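Local coordinates for mandelate racemase/muconate lactonizing enzyme family protein (Bradyrhizobium sp. ORS 278, PDB 3TOY) that is of unsettled function but belongs to the enolase superfamily, pairing an N-terminal capping domain with a barrel domain that binds a divalent metal ion, at residues A[157-162]-A[182-187]; A[213-218]-A[240-245]; A[31-36]-A[59-64]; A[69-74]-A[370-375]; A[326-331]-A[361-366]. One frame throughout, in Å; residues are numbered along the deposited sequence.

Interaction 1. Residues A[157-162]-A[182-187]. With P4C (O-acetaldehydyl-hexaethylene glycol), chain R.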
# COMPACT_ATOMS: atom_id res chain seq x y z
N ILE A 157 -6.80 39.86 -5.40
CA ILE A 157 -6.96 38.45 -5.01
C ILE A 157 -8.37 38.22 -4.45
O ILE A 157 -8.83 38.98 -3.59
CB ILE A 157 -5.95 38.08 -3.89
CG1 ILE A 157 -4.50 38.36 -4.32
CG2 ILE A 157 -6.14 36.60 -3.47
CD1 ILE A 157 -4.03 37.50 -5.50
N PRO A 158 -9.06 37.16 -4.92
CA PRO A 158 -10.40 36.94 -4.37
C PRO A 158 -10.35 36.79 -2.85
O PRO A 158 -9.44 36.14 -2.30
CB PRO A 158 -10.87 35.64 -5.04
CG PRO A 158 -10.01 35.49 -6.26
CD PRO A 158 -8.69 36.17 -5.94
N ALA A 159 -11.33 37.40 -2.18
CA ALA A 159 -11.37 37.41 -0.74
C ALA A 159 -12.70 36.89 -0.22
O ALA A 159 -13.73 36.92 -0.92
CB ALA A 159 -11.12 38.84 -0.21
N TYR A 160 -12.69 36.42 1.02
CA TYR A 160 -13.95 36.14 1.69
C TYR A 160 -13.97 36.81 3.04
O TYR A 160 -12.93 37.06 3.66
CB TYR A 160 -14.22 34.64 1.86
CG TYR A 160 -13.25 33.92 2.76
CD1 TYR A 160 -13.49 33.81 4.14
CD2 TYR A 160 -12.10 33.32 2.25
CE1 TYR A 160 -12.62 33.15 4.97
CE2 TYR A 160 -11.20 32.67 3.08
CZ TYR A 160 -11.48 32.58 4.44
OH TYR A 160 -10.61 31.90 5.24
N ASP A 161 -15.19 37.09 3.50
CA ASP A 161 -15.39 37.81 4.74
C ASP A 161 -15.60 36.81 5.88
O ASP A 161 -16.50 35.98 5.85
CB ASP A 161 -16.61 38.74 4.59
CG ASP A 161 -16.52 39.98 5.47
OD1 ASP A 161 -15.47 40.20 6.13
OD2 ASP A 161 -17.51 40.74 5.50
N SER A 162 -14.75 36.92 6.90
CA SER A 162 -14.64 35.89 7.89
C SER A 162 -15.34 36.29 9.18
O SER A 162 -14.91 37.23 9.86
CB SER A 162 -13.15 35.58 8.10
OG SER A 162 -12.96 34.43 8.90
N HIS A 182 -19.15 46.05 -0.20
CA HIS A 182 -17.76 45.63 -0.37
C HIS A 182 -17.56 44.61 -1.50
O HIS A 182 -16.43 44.31 -1.87
CB HIS A 182 -17.18 45.11 0.95
CG HIS A 182 -17.04 46.16 2.00
ND1 HIS A 182 -16.07 47.14 1.95
CD2 HIS A 182 -17.73 46.38 3.14
CE1 HIS A 182 -16.17 47.92 3.01
NE2 HIS A 182 -17.18 47.48 3.75
N GLY A 183 -18.66 44.11 -2.05
CA GLY A 183 -18.61 43.23 -3.20
C GLY A 183 -18.13 41.81 -2.89
O GLY A 183 -17.75 41.09 -3.81
N PHE A 184 -18.14 41.42 -1.62
CA PHE A 184 -17.79 40.02 -1.24
C PHE A 184 -18.70 39.01 -1.93
O PHE A 184 -19.91 39.20 -1.97
CB PHE A 184 -17.92 39.83 0.28
CG PHE A 184 -16.71 40.29 1.05
CD1 PHE A 184 -15.51 39.60 0.96
CD2 PHE A 184 -16.78 41.39 1.89
CE1 PHE A 184 -14.39 40.01 1.67
CE2 PHE A 184 -15.67 41.82 2.61
CZ PHE A 184 -14.47 41.13 2.51
N ARG A 185 -18.10 37.95 -2.46
CA ARG A 185 -18.86 36.88 -3.09
C ARG A 185 -18.65 35.56 -2.34
O ARG A 185 -18.96 34.50 -2.85
CB ARG A 185 -18.44 36.72 -4.56
CG ARG A 185 -18.81 37.90 -5.48
CD ARG A 185 -20.32 37.96 -5.77
NE ARG A 185 -21.03 38.79 -4.80
CZ ARG A 185 -21.37 40.07 -5.00
NH1 ARG A 185 -21.08 40.67 -6.16
NH2 ARG A 185 -22.00 40.75 -4.05
N ALA A 186 -18.12 35.65 -1.13
CA ALA A 186 -17.84 34.49 -0.30
C ALA A 186 -17.83 34.91 1.16
O ALA A 186 -17.26 35.95 1.50
CB ALA A 186 -16.49 33.87 -0.71
N ILE A 187 -18.47 34.11 2.02
CA ILE A 187 -18.64 34.36 3.45
C ILE A 187 -18.27 33.10 4.25
O ILE A 187 -18.72 32.01 3.89
CB ILE A 187 -20.12 34.65 3.79
CG1 ILE A 187 -20.61 35.89 3.02
CG2 ILE A 187 -20.29 34.89 5.27
CD1 ILE A 187 -19.90 37.15 3.45
O1 P4C R . -10.15 24.45 -6.97
C2 P4C R . -9.81 25.76 -6.50
C3 P4C R . -9.86 26.78 -7.64
O4 P4C R . -9.13 27.93 -7.20
C5 P4C R . -9.12 29.01 -8.13
C6 P4C R . -9.24 30.36 -7.40
O7 P4C R . -10.62 30.59 -7.09
C8 P4C R . -10.90 31.73 -6.26
C9 P4C R . -12.11 32.48 -6.85
O10 P4C R . -13.37 32.11 -6.29
C11 P4C R . -14.48 32.30 -7.19
C12 P4C R . -14.67 31.09 -8.11
O13 P4C R . -16.00 30.56 -8.02
C14 P4C R . -16.11 29.20 -8.46
C15 P4C R . -16.01 28.19 -7.31
O16 P4C R . -17.26 27.54 -7.02
C17 P4C R . -17.33 27.00 -5.69
C18 P4C R . -18.78 26.74 -5.24
O19 P4C R . -19.37 27.93 -4.69
C20 P4C R . -20.79 27.98 -4.82
C21 P4C R . -21.30 29.41 -4.64
O22 P4C R . -21.01 30.21 -5.79
O HOH W 1 -15.32 37.79 -2.93
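Asp161 lies flat over the phenyl ring of Phe184: its CB stands 3.6 Å from the ring centroid and 3° off the ring normal, a CH-pi contact, and the carboxylate plane is nearly parallel to the ring, 7° away. With Asp161 CG anti to the backbone N (chi1 -151°), the carboxylate extends across the ring instead of rising from it. At the edge of the same ring, near its plane, sits the carbonyl oxygen of Ala159, while Ala159 CB touches Phe184 CE1. Beside this stack the two chains pair as parallel strands, Asp161 against Ile187, and Asp161 N donates to Ala186 O at 3.1 Å. Tyr160 CB packs 3.5 Å from Ala186 CB; its ring leads away from 182-187, and its hydroxyl bonds to Lys188. Where the strands have not yet met, one water bridges them, donating to Ala159 O at 2.7 Å and accepting from Arg185 N. The strand pairing closes the beta-alpha-beta unit of strand 157-162, helix 168-181 and strand 186-190 in the barrel. The carboxylate thus meets Phe184 face to face, OD2 as well as CG touching CE2, while the one direct hydrogen bond between the segments runs from backbone to backbone.

Interaction 2. Residues A[213-218]-A[240-245]. With CA (calcium ion), chain E; P4C (O-acetaldehydyl-hexaethylene glycol), chain R.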
# COMPACT_ATOMS: atom_id res chain seq x y z
N ASP A 213 -25.55 32.14 -5.21
CA ASP A 213 -24.36 32.67 -5.87
C ASP A 213 -23.31 33.28 -4.94
O ASP A 213 -22.38 33.95 -5.38
CB ASP A 213 -24.76 33.70 -6.93
CG ASP A 213 -25.70 33.11 -7.96
OD1 ASP A 213 -25.62 31.88 -8.21
OD2 ASP A 213 -26.51 33.88 -8.52
N ILE A 214 -23.46 33.05 -3.64
CA ILE A 214 -22.45 33.47 -2.69
C ILE A 214 -21.80 32.20 -2.13
O ILE A 214 -22.50 31.27 -1.75
CB ILE A 214 -23.05 34.31 -1.53
CG1 ILE A 214 -23.70 35.59 -2.07
CG2 ILE A 214 -21.97 34.68 -0.52
CD1 ILE A 214 -22.71 36.52 -2.82
N ALA A 215 -20.47 32.14 -2.13
CA ALA A 215 -19.78 30.99 -1.55
C ALA A 215 -19.91 31.05 -0.02
O ALA A 215 -19.82 32.13 0.57
CB ALA A 215 -18.33 30.93 -1.98
N LEU A 216 -20.15 29.90 0.61
CA LEU A 216 -20.23 29.80 2.07
C LEU A 216 -19.20 28.77 2.53
O LEU A 216 -19.16 27.66 2.01
CB LEU A 216 -21.60 29.29 2.49
CG LEU A 216 -22.80 30.22 2.44
CD1 LEU A 216 -24.02 29.44 2.93
CD2 LEU A 216 -22.54 31.43 3.33
N MET A 217 -18.39 29.15 3.51
CA MET A 217 -17.45 28.22 4.14
C MET A 217 -17.86 28.02 5.57
O MET A 217 -18.45 28.93 6.19
CB MET A 217 -16.03 28.78 4.09
CG MET A 217 -15.39 28.80 2.70
SD MET A 217 -15.91 30.22 1.72
CE MET A 217 -14.35 30.73 0.95
N LEU A 218 -17.55 26.85 6.13
CA LEU A 218 -17.89 26.56 7.53
C LEU A 218 -16.66 26.13 8.32
O LEU A 218 -15.99 25.18 7.93
CB LEU A 218 -19.01 25.51 7.61
CG LEU A 218 -19.46 25.06 9.02
CD1 LEU A 218 -20.00 26.25 9.82
CD2 LEU A 218 -20.55 23.95 8.93
N ASP A 240 -24.23 23.21 -0.47
CA ASP A 240 -23.27 23.69 -1.44
C ASP A 240 -22.16 24.52 -0.78
O ASP A 240 -21.84 25.63 -1.23
CB ASP A 240 -23.97 24.51 -2.52
CG ASP A 240 -23.10 24.73 -3.75
OD1 ASP A 240 -22.32 23.82 -4.10
OD2 ASP A 240 -23.19 25.82 -4.37
N LEU A 241 -21.58 23.98 0.30
CA LEU A 241 -20.46 24.64 0.98
C LEU A 241 -19.16 24.52 0.17
O LEU A 241 -18.92 23.51 -0.48
CB LEU A 241 -20.26 24.04 2.37
CG LEU A 241 -21.51 24.11 3.25
CD1 LEU A 241 -21.24 23.46 4.60
CD2 LEU A 241 -21.87 25.58 3.39
N THR A 242 -18.33 25.55 0.22
CA THR A 242 -17.08 25.54 -0.50
C THR A 242 -16.03 24.69 0.21
O THR A 242 -15.23 24.02 -0.44
CB THR A 242 -16.59 26.99 -0.68
OG1 THR A 242 -17.40 27.61 -1.68
CG2 THR A 242 -15.11 27.04 -1.10
N TRP A 243 -16.03 24.75 1.54
CA TRP A 243 -15.10 23.92 2.33
C TRP A 243 -15.53 23.80 3.78
O TRP A 243 -16.35 24.61 4.27
CB TRP A 243 -13.65 24.43 2.20
CG TRP A 243 -13.24 25.69 2.98
CD1 TRP A 243 -13.44 25.97 4.31
CD2 TRP A 243 -12.46 26.78 2.47
NE1 TRP A 243 -12.84 27.18 4.64
CE2 TRP A 243 -12.24 27.69 3.52
CE3 TRP A 243 -11.93 27.07 1.20
CZ2 TRP A 243 -11.53 28.86 3.34
CZ3 TRP A 243 -11.22 28.24 1.03
CH2 TRP A 243 -11.02 29.12 2.10
N ILE A 244 -15.05 22.74 4.42
CA ILE A 244 -15.20 22.55 5.86
C ILE A 244 -13.82 22.71 6.46
O ILE A 244 -12.89 21.98 6.08
CB ILE A 244 -15.65 21.12 6.17
CG1 ILE A 244 -17.01 20.86 5.48
CG2 ILE A 244 -15.71 20.90 7.68
CD1 ILE A 244 -18.20 21.59 6.16
N GLU A 245 -13.68 23.61 7.44
CA GLU A 245 -12.36 24.01 7.91
C GLU A 245 -12.08 23.45 9.31
O GLU A 245 -12.94 23.52 10.20
CB GLU A 245 -12.30 25.54 7.89
CG GLU A 245 -11.00 26.16 8.32
CD GLU A 245 -11.03 27.67 8.08
OE1 GLU A 245 -11.55 28.08 7.01
OE2 GLU A 245 -10.54 28.42 8.96
CA CA E . -10.05 29.10 11.11
O1 P4C R . -10.15 24.45 -6.97
C2 P4C R . -9.81 25.76 -6.50
C3 P4C R . -9.86 26.78 -7.64
O4 P4C R . -9.13 27.93 -7.20
C5 P4C R . -9.12 29.01 -8.13
C6 P4C R . -9.24 30.36 -7.40
O7 P4C R . -10.62 30.59 -7.09
C8 P4C R . -10.90 31.73 -6.26
C9 P4C R . -12.11 32.48 -6.85
O10 P4C R . -13.37 32.11 -6.29
C11 P4C R . -14.48 32.30 -7.19
C12 P4C R . -14.67 31.09 -8.11
O13 P4C R . -16.00 30.56 -8.02
C14 P4C R . -16.11 29.20 -8.46
C15 P4C R . -16.01 28.19 -7.31
O16 P4C R . -17.26 27.54 -7.02
C17 P4C R . -17.33 27.00 -5.69
C18 P4C R . -18.78 26.74 -5.24
O19 P4C R . -19.37 27.93 -4.69
C20 P4C R . -20.79 27.98 -4.82
C21 P4C R . -21.30 29.41 -4.64
O22 P4C R . -21.01 30.21 -5.79
O HOH W 2 -20.25 27.68 -1.36
O HOH W 3 -10.20 26.99 11.95
O HOH W 4 -10.11 31.46 10.45
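Leu218 O accepts the shortest direct hydrogen bond between the segments, from Glu245 N at 2.8 Å, with the donor in the carbonyl plane. Two further backbone bonds join them: Leu218 N to Trp243 O, where parallel strands 215-218 and 243-245 pair, and Thr242 N to Leu216 O, the latter at 2.9 Å. Met217 lies over the indole of Trp243, its CG 3.4 Å from the five-membered ring centroid and 10° off the normal. The bend at chi2 (82°) carries SD above the six-membered ring, 4.8 Å from its centroid, a more distant Met-aromatic contact. At the other end a water accepts from Leu216 N and donates to Asp240 O at 2.6 Å, beside the bound o-acetaldehydyl-hexaethylene glycol. Trp243 NE1 donates at 2.8 Å onto the anti lone pair of Glu245 OE1, which lies 25° out of the indole plane, and Lys188 forms a salt bridge to the same oxygen. Glu245 OE2 binds calcium at 2.3 Å, with Asp219 and Glu271 also ligating the ion. Carboxylates at strand ends gathered round one metal are typical of the enolase-superfamily barrel.

Interaction 3. Residues A[31-36]-A[59-64]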
# COMPACT_ATOMS: atom_id res chain seq x y z
N GLY A 31 18.47 46.98 15.68
CA GLY A 31 17.69 46.65 16.85
C GLY A 31 16.31 46.13 16.53
O GLY A 31 15.84 46.23 15.39
N VAL A 32 15.65 45.60 17.56
CA VAL A 32 14.32 45.06 17.42
C VAL A 32 13.51 45.43 18.65
O VAL A 32 13.94 45.21 19.78
CB VAL A 32 14.40 43.51 17.27
CG1 VAL A 32 13.03 42.89 17.38
CG2 VAL A 32 15.06 43.15 15.95
N THR A 33 12.34 46.01 18.44
CA THR A 33 11.46 46.27 19.56
C THR A 33 10.08 45.72 19.24
O THR A 33 9.70 45.63 18.08
CB THR A 33 11.39 47.78 19.89
OG1 THR A 33 10.66 48.47 18.87
CG2 THR A 33 12.79 48.36 19.98
N ALA A 34 9.35 45.35 20.28
CA ALA A 34 8.01 44.83 20.11
C ALA A 34 7.07 45.50 21.08
O ALA A 34 7.42 45.72 22.24
CB ALA A 34 8.01 43.30 20.34
N ARG A 35 5.88 45.83 20.61
CA ARG A 35 4.87 46.38 21.50
C ARG A 35 3.57 45.59 21.43
O ARG A 35 3.18 45.12 20.36
CB ARG A 35 4.59 47.85 21.17
CG ARG A 35 5.81 48.78 21.31
CD ARG A 35 5.48 50.19 20.83
NE ARG A 35 5.41 50.28 19.38
CZ ARG A 35 4.98 51.35 18.71
NH1 ARG A 35 4.58 52.43 19.37
NH2 ARG A 35 4.96 51.34 17.38
N ALA A 36 2.90 45.47 22.57
CA ALA A 36 1.61 44.79 22.65
C ALA A 36 0.46 45.79 22.61
O ALA A 36 0.49 46.81 23.31
CB ALA A 36 1.55 43.95 23.92
N LEU A 59 3.21 44.25 17.78
CA LEU A 59 3.70 45.05 16.67
C LEU A 59 5.21 45.06 16.72
O LEU A 59 5.81 45.37 17.76
CB LEU A 59 3.16 46.49 16.78
CG LEU A 59 1.67 46.61 17.09
CD1 LEU A 59 1.23 48.09 17.18
CD2 LEU A 59 0.83 45.86 16.02
N ILE A 60 5.83 44.70 15.61
CA ILE A 60 7.25 44.39 15.58
C ILE A 60 7.94 45.42 14.71
O ILE A 60 7.49 45.70 13.60
CB ILE A 60 7.50 42.95 14.99
CG1 ILE A 60 6.84 41.90 15.89
CG2 ILE A 60 8.97 42.69 14.75
CD1 ILE A 60 7.00 40.41 15.41
N ASP A 61 9.03 45.98 15.23
CA ASP A 61 9.84 46.93 14.49
C ASP A 61 11.28 46.45 14.44
O ASP A 61 11.89 46.18 15.46
CB ASP A 61 9.80 48.31 15.15
CG ASP A 61 8.41 48.87 15.22
OD1 ASP A 61 7.73 48.92 14.18
OD2 ASP A 61 7.97 49.26 16.32
N VAL A 62 11.82 46.37 13.24
CA VAL A 62 13.20 45.97 13.09
C VAL A 62 13.97 47.13 12.48
O VAL A 62 13.84 47.43 11.30
CB VAL A 62 13.34 44.72 12.18
CG1 VAL A 62 14.82 44.40 11.93
CG2 VAL A 62 12.61 43.51 12.79
N THR A 63 14.79 47.79 13.30
CA THR A 63 15.52 48.96 12.83
C THR A 63 16.77 48.50 12.12
O THR A 63 17.39 47.52 12.52
CB THR A 63 15.91 49.91 14.01
OG1 THR A 63 16.78 49.20 14.90
CG2 THR A 63 14.69 50.37 14.77
N THR A 64 17.13 49.22 11.06
CA THR A 64 18.32 48.93 10.28
C THR A 64 19.24 50.15 10.27
O THR A 64 18.88 51.20 10.80
CB THR A 64 17.97 48.61 8.83
OG1 THR A 64 17.61 49.81 8.13
CG2 THR A 64 16.78 47.63 8.78
O HOH W 5 13.15 48.83 16.93
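Val32 and Val62 lie side by side, CG2 to CG2 at 4.0 Å, on the closely packed face of this antiparallel pair. Ala34 and Ile60 share that face, which helices 82-95 and 122-142 cover. Between the strands, the Arg35-Leu59 end is firmly bonded: Leu59 N reaches Arg35 O at 2.7 Å (172°), and Arg35 N returns a bond to Leu59 O. Thr33 and Asp61 form the next hydrogen-bonded pair, with Asp61 N to Thr33 O at 2.9 Å. The strands form a beta hairpin in the N-terminal capping domain of the enolase-superfamily fold. The face of Thr33, Arg35, Leu59 and Asp61 is mixed, with Leu59 buried against Tyr73 and Trp372. Looser there is the long salt bridge, Arg35 NH2 to Asp61 OD2 at 3.8 Å, its planes 48° apart; stronger partners are Glu374 for Arg35 and His71 and Trp372 for Asp61 OD1. At exposed Thr33, a water lies 3.2 Å from OG1 and donates to Asp61 O. The far end is uneven: Thr63 N binds Gly31 O at 2.8 Å, whereas Gly31 N to Thr63 O is a weak bond of 3.4 Å.

Interaction 4. Residues A[69-74]-A[370-375]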
# COMPACT_ATOMS: atom_id res chain seq x y z
N THR A 69 12.94 51.14 8.99
CA THR A 69 12.51 50.21 10.02
C THR A 69 11.43 49.27 9.47
O THR A 69 10.36 49.72 9.05
CB THR A 69 12.01 50.95 11.28
OG1 THR A 69 13.11 51.69 11.84
CG2 THR A 69 11.50 49.97 12.33
N GLY A 70 11.74 47.97 9.46
CA GLY A 70 10.78 46.96 9.00
C GLY A 70 9.69 46.75 10.04
O GLY A 70 9.96 46.78 11.25
N HIS A 71 8.46 46.53 9.59
CA HIS A 71 7.35 46.33 10.48
C HIS A 71 6.63 45.02 10.13
O HIS A 71 6.60 44.62 8.97
CB HIS A 71 6.32 47.45 10.31
CG HIS A 71 6.88 48.83 10.43
ND1 HIS A 71 7.25 49.39 11.64
CD2 HIS A 71 7.11 49.78 9.49
CE1 HIS A 71 7.69 50.62 11.44
NE2 HIS A 71 7.61 50.88 10.14
N SER A 72 6.03 44.41 11.14
CA SER A 72 5.08 43.32 10.94
C SER A 72 4.26 43.23 12.20
O SER A 72 4.60 43.87 13.20
CB SER A 72 5.86 42.01 10.72
OG SER A 72 6.43 41.58 11.94
N TYR A 73 3.16 42.49 12.18
CA TYR A 73 2.46 42.22 13.44
C TYR A 73 2.01 40.75 13.54
O TYR A 73 1.87 40.04 12.52
CB TYR A 73 1.24 43.15 13.63
CG TYR A 73 0.06 42.80 12.74
CD1 TYR A 73 -0.93 41.91 13.17
CD2 TYR A 73 -0.06 43.34 11.46
CE1 TYR A 73 -2.01 41.56 12.35
CE2 TYR A 73 -1.12 43.01 10.64
CZ TYR A 73 -2.08 42.11 11.09
OH TYR A 73 -3.13 41.80 10.27
N LEU A 74 1.80 40.34 14.78
CA LEU A 74 1.25 39.04 15.13
C LEU A 74 -0.11 39.22 15.78
O LEU A 74 -0.28 40.12 16.62
CB LEU A 74 2.17 38.35 16.12
CG LEU A 74 3.61 38.14 15.68
CD1 LEU A 74 4.42 37.57 16.84
CD2 LEU A 74 3.70 37.23 14.46
N LEU A 370 2.81 48.15 6.01
CA LEU A 370 2.49 48.16 7.43
C LEU A 370 3.29 49.29 8.11
O LEU A 370 4.49 49.16 8.31
CB LEU A 370 2.84 46.82 8.08
CG LEU A 370 2.11 45.57 7.55
CD1 LEU A 370 2.58 44.33 8.32
CD2 LEU A 370 0.61 45.73 7.68
N ALA A 371 2.63 50.39 8.40
CA ALA A 371 3.23 51.48 9.18
C ALA A 371 2.21 51.81 10.24
O ALA A 371 1.00 51.73 9.98
CB ALA A 371 3.50 52.67 8.30
N TRP A 372 2.66 52.17 11.43
CA TRP A 372 1.75 52.33 12.54
C TRP A 372 1.13 53.73 12.61
O TRP A 372 1.82 54.74 12.43
CB TRP A 372 2.45 52.04 13.85
CG TRP A 372 3.40 50.89 13.79
CD1 TRP A 372 4.74 50.91 14.06
CD2 TRP A 372 3.08 49.54 13.42
NE1 TRP A 372 5.26 49.66 13.90
CE2 TRP A 372 4.27 48.80 13.50
CE3 TRP A 372 1.90 48.90 13.03
CZ2 TRP A 372 4.33 47.44 13.20
CZ3 TRP A 372 1.95 47.55 12.73
CH2 TRP A 372 3.16 46.83 12.81
N ASN A 373 -0.16 53.76 12.87
CA ASN A 373 -0.83 54.96 13.36
C ASN A 373 -0.47 55.09 14.85
O ASN A 373 -1.14 54.52 15.71
CB ASN A 373 -2.33 54.83 13.15
CG ASN A 373 -3.12 55.97 13.78
OD1 ASN A 373 -2.56 56.85 14.44
ND2 ASN A 373 -4.43 55.95 13.57
N GLU A 374 0.61 55.81 15.14
CA GLU A 374 1.11 55.89 16.51
C GLU A 374 0.12 56.41 17.57
O GLU A 374 0.13 55.96 18.71
CB GLU A 374 2.41 56.70 16.56
CG GLU A 374 3.59 56.03 15.87
CD GLU A 374 4.07 54.80 16.62
OE1 GLU A 374 3.59 54.56 17.75
OE2 GLU A 374 4.92 54.07 16.08
N SER A 375 -0.74 57.36 17.20
CA SER A 375 -1.69 57.86 18.18
C SER A 375 -2.63 56.73 18.59
O SER A 375 -2.99 56.59 19.76
CB SER A 375 -2.44 59.10 17.66
OG SER A 375 -3.50 58.78 16.78
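His71 and Trp372 make the main aromatic contact, sliding past each other in opposite directions. The imidazole and the five-membered ring of the indole have centroids 4.4 Å apart and planes at 77°, an oblique pairing. The two ring nitrogens, His71 ND1 and Trp372 NE1, come within 3.0 Å, yet the angle is too poor for a hydrogen bond between them. Both instead bond to Asp61 OD1, so one carboxylate oxygen holds the two rings together and explains their closeness. No direct hydrogen bond crosses the segments; two carbonyl oxygens instead meet ring carbons. Leu370 O lies 2.9 Å from His71 CD2, oblique to the imidazole plane, and Ser72 O meets the rim of the indole near its plane, 3.3 Å from Trp372 CH2. Segment 69-74 is on a strand of the capping domain's antiparallel sheet, outermost within this chain, and 370-375 runs into the start of helix 374-380, so the contact packs the chain entering that helix against the cap's sheet. The apolar contacts centre on Leu370 and Tyr73. Leu370 CD1 reaches 3.8 Å from Ser72 CA and 4.2 Å from Tyr73 CD2. Tyr73 CB packs 4.2 Å from Trp372 CH2, while the hydroxyl of Tyr73 bonds to Glu325.

Interaction 5. Residues A[326-331]-A[361-366]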
# COMPACT_ATOMS: atom_id res chain seq x y z
N ALA A 326 -0.23 41.23 4.72
CA ALA A 326 0.97 40.55 4.28
C ALA A 326 0.57 39.41 3.34
O ALA A 326 1.28 39.11 2.39
CB ALA A 326 1.75 40.02 5.47
N SER A 327 -0.58 38.79 3.60
CA SER A 327 -1.05 37.70 2.73
C SER A 327 -1.22 38.15 1.29
O SER A 327 -0.97 37.40 0.35
CB SER A 327 -2.34 37.11 3.27
OG SER A 327 -2.11 36.48 4.52
N ALA A 328 -1.66 39.39 1.12
CA ALA A 328 -1.87 39.93 -0.21
C ALA A 328 -0.58 40.00 -1.01
O ALA A 328 -0.62 40.06 -2.22
CB ALA A 328 -2.52 41.30 -0.11
N HIS A 329 0.56 40.01 -0.32
CA HIS A 329 1.84 40.09 -1.00
C HIS A 329 2.39 38.73 -1.43
O HIS A 329 3.24 38.66 -2.31
CB HIS A 329 2.90 40.79 -0.14
CG HIS A 329 2.73 42.27 -0.05
ND1 HIS A 329 3.40 43.15 -0.88
CD2 HIS A 329 1.97 43.03 0.77
CE1 HIS A 329 3.05 44.39 -0.58
NE2 HIS A 329 2.19 44.35 0.43
N VAL A 330 1.93 37.65 -0.80
CA VAL A 330 2.44 36.32 -1.18
C VAL A 330 1.47 35.49 -2.05
O VAL A 330 1.93 34.70 -2.87
CB VAL A 330 2.91 35.47 0.05
CG1 VAL A 330 4.26 36.01 0.57
CG2 VAL A 330 1.84 35.44 1.13
N LEU A 331 0.17 35.71 -1.91
CA LEU A 331 -0.78 34.99 -2.78
C LEU A 331 -0.53 35.18 -4.29
O LEU A 331 -0.66 34.22 -5.07
CB LEU A 331 -2.22 35.28 -2.36
CG LEU A 331 -2.59 34.45 -1.13
CD1 LEU A 331 -3.82 35.02 -0.40
CD2 LEU A 331 -2.85 32.98 -1.54
N VAL A 361 -8.79 41.79 -2.76
CA VAL A 361 -7.81 42.56 -2.01
C VAL A 361 -6.52 42.67 -2.81
O VAL A 361 -6.04 41.70 -3.39
CB VAL A 361 -7.55 41.95 -0.63
CG1 VAL A 361 -6.30 42.55 0.01
CG2 VAL A 361 -8.77 42.11 0.28
N THR A 362 -5.96 43.88 -2.88
CA THR A 362 -4.72 44.11 -3.64
C THR A 362 -3.58 44.52 -2.70
O THR A 362 -3.79 45.35 -1.81
CB THR A 362 -4.92 45.22 -4.69
OG1 THR A 362 -5.93 44.79 -5.62
CG2 THR A 362 -3.66 45.48 -5.42
N ALA A 363 -2.39 43.95 -2.88
CA ALA A 363 -1.24 44.25 -2.03
C ALA A 363 -0.92 45.75 -2.10
O ALA A 363 -0.97 46.32 -3.18
CB ALA A 363 -0.03 43.50 -2.48
N LYS A 364 -0.55 46.31 -0.96
CA LYS A 364 -0.14 47.72 -0.84
C LYS A 364 1.28 47.75 -0.32
O LYS A 364 1.60 47.07 0.65
CB LYS A 364 -1.04 48.43 0.15
CG LYS A 364 -2.12 49.30 -0.51
CD LYS A 364 -2.78 48.59 -1.69
CE LYS A 364 -3.70 49.53 -2.46
NZ LYS A 364 -4.41 48.81 -3.54
N GLY A 365 2.14 48.55 -0.97
CA GLY A 365 3.51 48.75 -0.47
C GLY A 365 3.69 50.18 0.05
O GLY A 365 2.70 50.87 0.31
N PRO A 366 4.94 50.63 0.22
CA PRO A 366 6.16 49.85 0.03
C PRO A 366 6.28 48.81 1.14
O PRO A 366 5.59 48.91 2.15
CB PRO A 366 7.26 50.90 0.19
CG PRO A 366 6.69 51.88 1.14
CD PRO A 366 5.23 51.97 0.76
O HOH W 6 -2.01 41.65 -4.39
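Ala363 CB sits over the face of the His329 imidazole, joining helix 324-330 of the enolase-superfamily barrel domain to the loop that follows strand 360-361. In this CH-pi contact the methyl carbon is 3.6 Å from the ring centroid and only 4° off the ring normal, so it lies squarely above the centre. The other apolar contacts are made by alanine and valine. Ala328 CB meets Ala363 CB at 4.1 Å and Val361 CG1 at 4.0 Å, and Leu340 of strand 340-342 also touches Ala328 and Val361. One direct hydrogen bond crosses the contact: His329 NE2 donates to Lys364 O at 2.8 Å. The oxygen lies in the imidazole plane, but the donor stands 57° out of the carbonyl plane, away from a lone-pair direction, and the N-H...O angle is bent to 141°. The other ring nitrogen, ND1, accepts from the backbone N of Val147, so both imidazole nitrogens have partners, which should fix the ring's rotation and its tilt over the methyl group. Water supplies the remaining polar link: a single molecule donates to Ala328 O at 3.0 Å and accepts from Ala363 N at 2.8 Å.

How the interactions relate
Interactions 1 and 2 are buried pairings of neighbouring parallel strands in the barrel sheet; they share the seam between 186-190 and 215-219, where Ile187 N lies 2.8 Å from Ala215 O, and both touch the glycol. Interaction 3 lies within the capping domain, and interaction 4 joins its edge to the C-terminal chain; both are buried, with exposed Thr33 at the margin of interaction 3, and they meet at Asp61. Interaction 3 is an antiparallel pair with one face of mixed character, while interaction 4 bonds through that shared aspartate and otherwise packs aromatic groups. Interaction 5, partly buried, relies on one direct side-chain bond and a water; it touches interaction 1 where Ile157 N approaches Val361 O. Only interaction 2 contributes a metal ligand.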